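Local coordinates for protein putative hyaluronoglucosaminidase (PDB 6PWI) that probably cleaves beta-linked N-acetylglucosamine or related N-acetylhexosamines from glycans as a family 84 glycoside hydrolase, this chain holding the catalytic and flanking domains of a longer protein, at residues A[51-59]-A[76-84]; A[339-349]-A[377-385]. All coordinates share one frame; numbering follows the deposited sequence.

Contact 1: A[51-59]-A[76-84]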
# COMPACT_ATOMS: atom_id res chain seq x y z
N THR A 51 -10.05 -26.10 -20.85
CA THR A 51 -8.84 -25.88 -21.64
C THR A 51 -8.95 -24.54 -22.36
O THR A 51 -9.97 -24.26 -22.99
CB THR A 51 -8.56 -27.05 -22.59
OG1 THR A 51 -8.60 -28.26 -21.84
CG2 THR A 51 -7.21 -26.94 -23.27
N LEU A 52 -7.90 -23.72 -22.24
CA LEU A 52 -7.84 -22.44 -22.92
C LEU A 52 -7.34 -22.66 -24.34
O LEU A 52 -6.39 -23.40 -24.55
CB LEU A 52 -6.88 -21.51 -22.16
CG LEU A 52 -7.28 -21.15 -20.73
CD1 LEU A 52 -6.22 -20.27 -20.10
CD2 LEU A 52 -8.63 -20.46 -20.69
N GLY A 53 -8.00 -21.99 -25.30
CA GLY A 53 -7.63 -22.07 -26.70
C GLY A 53 -6.57 -21.04 -27.05
O GLY A 53 -6.31 -20.13 -26.27
N THR A 54 -5.96 -21.19 -28.23
CA THR A 54 -4.98 -20.25 -28.74
C THR A 54 -5.70 -19.01 -29.27
O THR A 54 -5.15 -17.91 -29.23
CB THR A 54 -4.10 -20.90 -29.82
OG1 THR A 54 -3.45 -22.01 -29.21
CG2 THR A 54 -3.05 -19.98 -30.40
N ASP A 55 -6.92 -19.22 -29.78
CA ASP A 55 -7.71 -18.14 -30.35
C ASP A 55 -9.04 -18.05 -29.61
O ASP A 55 -9.77 -19.04 -29.50
CB ASP A 55 -7.87 -18.30 -31.87
CG ASP A 55 -6.56 -18.14 -32.64
OD1 ASP A 55 -5.98 -19.17 -33.04
OD2 ASP A 55 -6.12 -16.98 -32.83
N ALA A 56 -9.34 -16.85 -29.11
CA ALA A 56 -10.50 -16.62 -28.26
C ALA A 56 -11.43 -15.57 -28.87
O ALA A 56 -11.00 -14.68 -29.61
CB ALA A 56 -10.06 -16.23 -26.87
N ASN A 57 -12.71 -15.70 -28.53
CA ASN A 57 -13.74 -14.72 -28.84
C ASN A 57 -13.95 -13.84 -27.61
O ASN A 57 -14.11 -14.35 -26.50
CB ASN A 57 -15.04 -15.38 -29.28
CG ASN A 57 -16.18 -14.40 -29.50
OD1 ASN A 57 -16.08 -13.50 -30.32
ND2 ASN A 57 -17.27 -14.58 -28.76
N VAL A 58 -13.97 -12.52 -27.83
CA VAL A 58 -14.08 -11.52 -26.79
C VAL A 58 -15.34 -10.69 -27.04
O VAL A 58 -15.51 -10.12 -28.12
CB VAL A 58 -12.83 -10.63 -26.77
CG1 VAL A 58 -12.99 -9.47 -25.81
CG2 VAL A 58 -11.58 -11.42 -26.46
N VAL A 59 -16.19 -10.59 -26.02
CA VAL A 59 -17.42 -9.82 -26.09
C VAL A 59 -17.40 -8.78 -24.97
O VAL A 59 -17.45 -9.13 -23.80
CB VAL A 59 -18.65 -10.74 -25.96
CG1 VAL A 59 -19.96 -9.95 -26.02
CG2 VAL A 59 -18.63 -11.86 -26.99
N LEU A 76 -5.02 -11.70 -21.76
CA LEU A 76 -4.96 -12.67 -22.84
C LEU A 76 -3.51 -12.94 -23.25
O LEU A 76 -3.14 -14.08 -23.52
CB LEU A 76 -5.79 -12.21 -24.04
CG LEU A 76 -7.30 -12.19 -23.85
CD1 LEU A 76 -8.01 -12.03 -25.19
CD2 LEU A 76 -7.78 -13.46 -23.15
N SER A 77 -2.69 -11.87 -23.30
CA SER A 77 -1.33 -11.99 -23.80
C SER A 77 -0.39 -12.68 -22.80
O SER A 77 0.70 -13.10 -23.17
CB SER A 77 -0.79 -10.66 -24.26
OG SER A 77 -0.54 -9.82 -23.15
N ILE A 78 -0.83 -12.82 -21.54
CA ILE A 78 -0.07 -13.57 -20.55
C ILE A 78 0.06 -15.02 -21.01
O ILE A 78 1.09 -15.64 -20.77
CB ILE A 78 -0.67 -13.43 -19.13
CG1 ILE A 78 -0.21 -12.11 -18.47
CG2 ILE A 78 -0.33 -14.63 -18.25
CD1 ILE A 78 -1.07 -11.67 -17.31
N LYS A 79 -0.96 -15.53 -21.71
CA LYS A 79 -0.98 -16.90 -22.21
C LYS A 79 -0.93 -16.91 -23.73
O LYS A 79 -1.33 -17.90 -24.35
CB LYS A 79 -2.25 -17.64 -21.76
CG LYS A 79 -2.51 -17.69 -20.26
CD LYS A 79 -1.45 -18.41 -19.47
CE LYS A 79 -1.45 -19.90 -19.69
NZ LYS A 79 -0.48 -20.57 -18.79
N GLY A 80 -0.45 -15.82 -24.33
CA GLY A 80 -0.32 -15.70 -25.77
C GLY A 80 -1.59 -16.13 -26.52
O GLY A 80 -1.51 -16.81 -27.54
N ILE A 81 -2.75 -15.74 -25.98
CA ILE A 81 -4.04 -15.97 -26.62
C ILE A 81 -4.37 -14.79 -27.53
O ILE A 81 -4.53 -13.67 -27.06
CB ILE A 81 -5.14 -16.16 -25.56
CG1 ILE A 81 -4.87 -17.36 -24.65
CG2 ILE A 81 -6.51 -16.26 -26.22
CD1 ILE A 81 -5.88 -17.53 -23.55
N ASN A 82 -4.46 -15.07 -28.84
CA ASN A 82 -4.97 -14.12 -29.81
C ASN A 82 -6.49 -14.07 -29.68
O ASN A 82 -7.11 -15.02 -29.20
CB ASN A 82 -4.60 -14.49 -31.25
CG ASN A 82 -3.11 -14.45 -31.50
OD1 ASN A 82 -2.52 -13.37 -31.63
ND2 ASN A 82 -2.49 -15.61 -31.60
N HIS A 83 -7.09 -12.96 -30.11
CA HIS A 83 -8.51 -12.75 -29.94
C HIS A 83 -9.11 -12.13 -31.20
O HIS A 83 -8.43 -11.46 -31.96
CB HIS A 83 -8.78 -11.84 -28.74
CG HIS A 83 -8.29 -10.45 -28.95
ND1 HIS A 83 -9.12 -9.43 -29.37
CD2 HIS A 83 -7.05 -9.92 -28.84
CE1 HIS A 83 -8.42 -8.32 -29.50
NE2 HIS A 83 -7.14 -8.60 -29.17
N GLU A 84 -10.41 -12.37 -31.38
CA GLU A 84 -11.24 -11.54 -32.24
C GLU A 84 -12.45 -11.09 -31.43
O GLU A 84 -12.91 -11.82 -30.56
CB GLU A 84 -11.57 -12.28 -33.54
CG GLU A 84 -10.39 -12.33 -34.49
CD GLU A 84 -10.70 -12.75 -35.91
OE1 GLU A 84 -11.59 -13.60 -36.10
OE2 GLU A 84 -10.04 -12.22 -36.84
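Ile81 has CG1 anti to its carbonyl carbon (chi1 -60°), a rotamer that puts CG2 anti to the backbone N, beside the carbonyl carbon, where Ile81 CG2 meets Ala56 CB at 3.6 Å. In Val58 it is CG2 that stands anti to the carbonyl carbon, and this methyl meets Leu76 tip to tip, Val58 CG2 lying 3.8 Å from Leu76 CD1; the same methyl also touches CB of His83. These contacts form the apolar side of a parallel strand pair, 55-59 beside 82-84. The evidence for the pairing is the bond pattern: Asn82 N donates to Thr54 O and Asn82 O accepts from Ala56 N, then Glu84 N donates to Ala56 O and Glu84 O accepts from Val58 N, all at 2.9 to 3.0 Å. On the sheet's other side, Asp55 and Asn82 run side by side, their carboxylate and amide planes 21° apart. A Schellman motif ends the helix just before the second strand: Ile81 N bonds to Leu76 O, Gly80 N to Ser77 O, and Gly80 supplies the positive phi. The contact thus closes a beta-alpha-beta unit, strand 55-60, helix 66-78 and strand 82-85, with Leu72 of the helix on Val58. Strand 94-100 continues the sheet beyond strand 55-60, its Phe96 touching Ala56 and Leu76, while Phe158 of helix 144-158 packs on Leu52.

Contact 2: A[339-349]-A[377-385]; sequences AGGDVNNEYLK and EFFEEAVGR
Leu348 and Val343 meet Phe378, Ala382 and Val383 on the outside of the eight-stranded beta/alpha (TIM) barrel, where the connection leading from strand 328-330 to strand 359-362 packs against helix 373-383 of the next one. Leu348 can be followed outward. Leu348 CB lies 4.0 Å from Val383 CG2. CG carries the fork beyond it, anti to the carbonyl carbon (chi1 -68°), and the two methyls part there: CD2 meets the same Val383 CG2, whereas Leu348 CD1 lies 4.0 Å from Ala382 CB and more loosely approaches Phe378 CE2. One leucine therefore touches two successive helix residues and approaches an aromatic ring obliquely.

Loop residues 339-343 supply further contacts to that ring. Val343 CG1 stands 3.6 Å from Phe378 CD1, approaching the ring at a slant; Ala339 CB comes to the ring edge, near its plane, 3.9 Å from Phe378 CZ. Asp342 O lies 3.5 Å from Phe378 CZ. Ala382, one helical turn on in the same helix as Phe378, places its CB over one face of the ring, offset toward the rim. On the outer side, Val343 CG2 lies 4.0 Å from Glu381 OE2, the end of an extended side chain. No hydrogen bond joins the two segments, and the loop's shape is set by its own bonds. A type I' turn from Ala339 to Asp342 is followed directly by a type I turn from Asp342 to Asn345, and an Asx turn brings Asn344 N to Asp342 OD1, met from above the carboxylate plane. Asn345 then N-caps helix 346-351, which carries Leu348: Leu348 N donates to Asn345 OD1 over 2.9 Å, in the carbonyl plane, with an N-H...O angle of 162°.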
# COMPACT_ATOMS: atom_id res chain seq x y z
N ALA A 339 -8.58 16.78 19.24
CA ALA A 339 -9.98 17.10 19.39
C ALA A 339 -10.29 17.30 20.87
O ALA A 339 -11.43 17.60 21.22
CB ALA A 339 -10.82 15.99 18.81
N GLY A 340 -9.27 17.11 21.71
CA GLY A 340 -9.40 17.22 23.16
C GLY A 340 -10.20 16.06 23.77
O GLY A 340 -10.58 16.13 24.94
N GLY A 341 -10.44 15.02 22.96
CA GLY A 341 -11.30 13.91 23.33
C GLY A 341 -12.76 14.34 23.51
O GLY A 341 -13.53 13.67 24.19
N ASP A 342 -13.12 15.46 22.88
CA ASP A 342 -14.42 16.08 23.06
C ASP A 342 -15.34 15.65 21.92
O ASP A 342 -15.11 16.02 20.77
CB ASP A 342 -14.24 17.60 23.08
CG ASP A 342 -15.47 18.40 23.45
OD1 ASP A 342 -16.55 17.79 23.63
OD2 ASP A 342 -15.34 19.64 23.58
N VAL A 343 -16.39 14.88 22.24
CA VAL A 343 -17.36 14.45 21.24
C VAL A 343 -18.30 15.61 20.88
O VAL A 343 -19.20 15.44 20.06
CB VAL A 343 -18.16 13.20 21.67
CG1 VAL A 343 -17.27 12.01 21.98
CG2 VAL A 343 -19.11 13.47 22.83
N ASN A 344 -18.09 16.77 21.50
CA ASN A 344 -18.88 17.96 21.20
C ASN A 344 -17.95 19.05 20.69
O ASN A 344 -18.29 20.22 20.72
CB ASN A 344 -19.63 18.47 22.43
CG ASN A 344 -20.59 17.46 23.02
OD1 ASN A 344 -21.49 16.98 22.34
ND2 ASN A 344 -20.41 17.13 24.28
N ASN A 345 -16.76 18.63 20.23
CA ASN A 345 -15.76 19.52 19.68
C ASN A 345 -16.39 20.39 18.59
O ASN A 345 -16.99 19.86 17.66
CB ASN A 345 -14.55 18.70 19.21
CG ASN A 345 -13.52 19.53 18.48
OD1 ASN A 345 -13.70 19.83 17.30
ND2 ASN A 345 -12.44 19.88 19.16
N GLU A 346 -16.25 21.72 18.72
CA GLU A 346 -16.94 22.69 17.87
C GLU A 346 -16.50 22.52 16.42
O GLU A 346 -17.34 22.49 15.52
CB GLU A 346 -16.60 24.13 18.27
CG GLU A 346 -17.12 24.55 19.63
CD GLU A 346 -18.61 24.87 19.73
OE1 GLU A 346 -19.34 24.66 18.73
OE2 GLU A 346 -19.03 25.33 20.82
N TYR A 347 -15.18 22.43 16.21
CA TYR A 347 -14.63 22.33 14.88
C TYR A 347 -15.23 21.12 14.15
O TYR A 347 -15.73 21.27 13.04
CB TYR A 347 -13.10 22.32 14.89
CG TYR A 347 -12.51 22.13 13.52
CD1 TYR A 347 -12.19 23.21 12.72
CD2 TYR A 347 -12.33 20.85 12.99
CE1 TYR A 347 -11.69 23.04 11.43
CE2 TYR A 347 -11.83 20.66 11.71
CZ TYR A 347 -11.51 21.76 10.93
OH TYR A 347 -11.03 21.58 9.67
N LEU A 348 -15.20 19.95 14.80
CA LEU A 348 -15.62 18.72 14.14
C LEU A 348 -17.13 18.76 13.86
O LEU A 348 -17.57 18.29 12.82
CB LEU A 348 -15.21 17.49 14.97
CG LEU A 348 -13.71 17.22 15.06
CD1 LEU A 348 -13.42 16.05 15.98
CD2 LEU A 348 -13.08 16.98 13.70
N LYS A 349 -17.89 19.34 14.79
CA LYS A 349 -19.34 19.47 14.64
C LYS A 349 -19.64 20.31 13.40
O LYS A 349 -20.55 19.97 12.63
CB LYS A 349 -19.94 20.06 15.91
CG LYS A 349 -21.46 20.11 15.99
CD LYS A 349 -21.92 20.63 17.33
CE LYS A 349 -23.19 21.46 17.29
NZ LYS A 349 -24.40 20.60 17.42
N GLU A 377 -15.61 5.11 16.43
CA GLU A 377 -16.81 5.44 17.19
C GLU A 377 -16.75 6.91 17.61
O GLU A 377 -17.76 7.62 17.55
CB GLU A 377 -16.95 4.57 18.44
CG GLU A 377 -17.49 3.18 18.19
CD GLU A 377 -17.32 2.18 19.33
OE1 GLU A 377 -16.86 2.58 20.44
OE2 GLU A 377 -17.64 0.99 19.13
N PHE A 378 -15.56 7.35 18.03
CA PHE A 378 -15.38 8.72 18.48
C PHE A 378 -15.63 9.67 17.30
O PHE A 378 -16.37 10.64 17.43
CB PHE A 378 -14.00 8.95 19.10
CG PHE A 378 -13.73 10.41 19.36
CD1 PHE A 378 -14.10 11.01 20.55
CD2 PHE A 378 -13.15 11.21 18.38
CE1 PHE A 378 -13.88 12.36 20.77
CE2 PHE A 378 -12.93 12.56 18.60
CZ PHE A 378 -13.29 13.14 19.80
N PHE A 379 -14.96 9.38 16.17
CA PHE A 379 -15.05 10.21 14.98
C PHE A 379 -16.51 10.35 14.56
O PHE A 379 -16.95 11.45 14.24
CB PHE A 379 -14.21 9.63 13.84
CG PHE A 379 -14.25 10.45 12.58
CD1 PHE A 379 -13.26 11.39 12.31
CD2 PHE A 379 -15.30 10.32 11.67
CE1 PHE A 379 -13.31 12.16 11.16
CE2 PHE A 379 -15.35 11.10 10.53
CZ PHE A 379 -14.35 12.01 10.27
N GLU A 380 -17.24 9.22 14.55
CA GLU A 380 -18.62 9.20 14.10
C GLU A 380 -19.49 10.05 15.02
O GLU A 380 -20.31 10.83 14.55
CB GLU A 380 -19.13 7.77 13.95
CG GLU A 380 -20.52 7.70 13.32
CD GLU A 380 -20.99 6.36 12.77
OE1 GLU A 380 -20.20 5.39 12.78
OE2 GLU A 380 -22.15 6.30 12.33
N GLU A 381 -19.30 9.90 16.34
CA GLU A 381 -20.04 10.64 17.35
C GLU A 381 -19.79 12.14 17.18
O GLU A 381 -20.70 12.94 17.39
CB GLU A 381 -19.62 10.12 18.73
CG GLU A 381 -20.63 10.34 19.84
CD GLU A 381 -20.40 9.50 21.10
OE1 GLU A 381 -19.76 8.42 21.00
OE2 GLU A 381 -20.87 9.92 22.19
N ALA A 382 -18.57 12.52 16.79
CA ALA A 382 -18.15 13.92 16.76
C ALA A 382 -18.52 14.60 15.44
O ALA A 382 -18.89 15.77 15.42
CB ALA A 382 -16.67 14.02 17.03
N VAL A 383 -18.38 13.87 14.33
CA VAL A 383 -18.47 14.48 13.01
C VAL A 383 -19.86 14.23 12.42
O VAL A 383 -20.42 15.13 11.79
CB VAL A 383 -17.33 14.00 12.09
CG1 VAL A 383 -17.48 14.52 10.67
CG2 VAL A 383 -15.96 14.38 12.65
N GLY A 384 -20.39 13.01 12.60
CA GLY A 384 -21.72 12.67 12.12
C GLY A 384 -21.70 11.64 10.99
O GLY A 384 -22.75 11.26 10.48
N ARG A 385 -20.50 11.18 10.60
CA ARG A 385 -20.35 10.20 9.53
C ARG A 385 -19.09 9.38 9.81
O ARG A 385 -18.27 9.74 10.65
CB ARG A 385 -20.26 10.90 8.18
CG ARG A 385 -18.95 11.65 7.95
CD ARG A 385 -18.96 12.57 6.74
NE ARG A 385 -19.70 13.79 7.01
CZ ARG A 385 -19.98 14.72 6.11
NH1 ARG A 385 -19.58 14.59 4.86
NH2 ARG A 385 -20.66 15.80 6.48

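Contact 1 and contact 2 are separate features of two domains. Their centres lie 54 Å apart, their nearest atoms about 37 Å apart, and they stand on opposite sides of the chain's centre, which is 32 Å from the centre of contact 1 and 28 Å from that of contact 2. Contact 1 pairs adjacent strands by backbone bonds in the domain of the glycosyl hydrolase family 20 domain 2 type; contact 2 joins successive connections of the barrel without a hydrogen bond between the segments. The predicted proton donor, Asp299, follows barrel strand 293-296. It thus belongs to the same domain as contact 2, yet both contacts lie away from it.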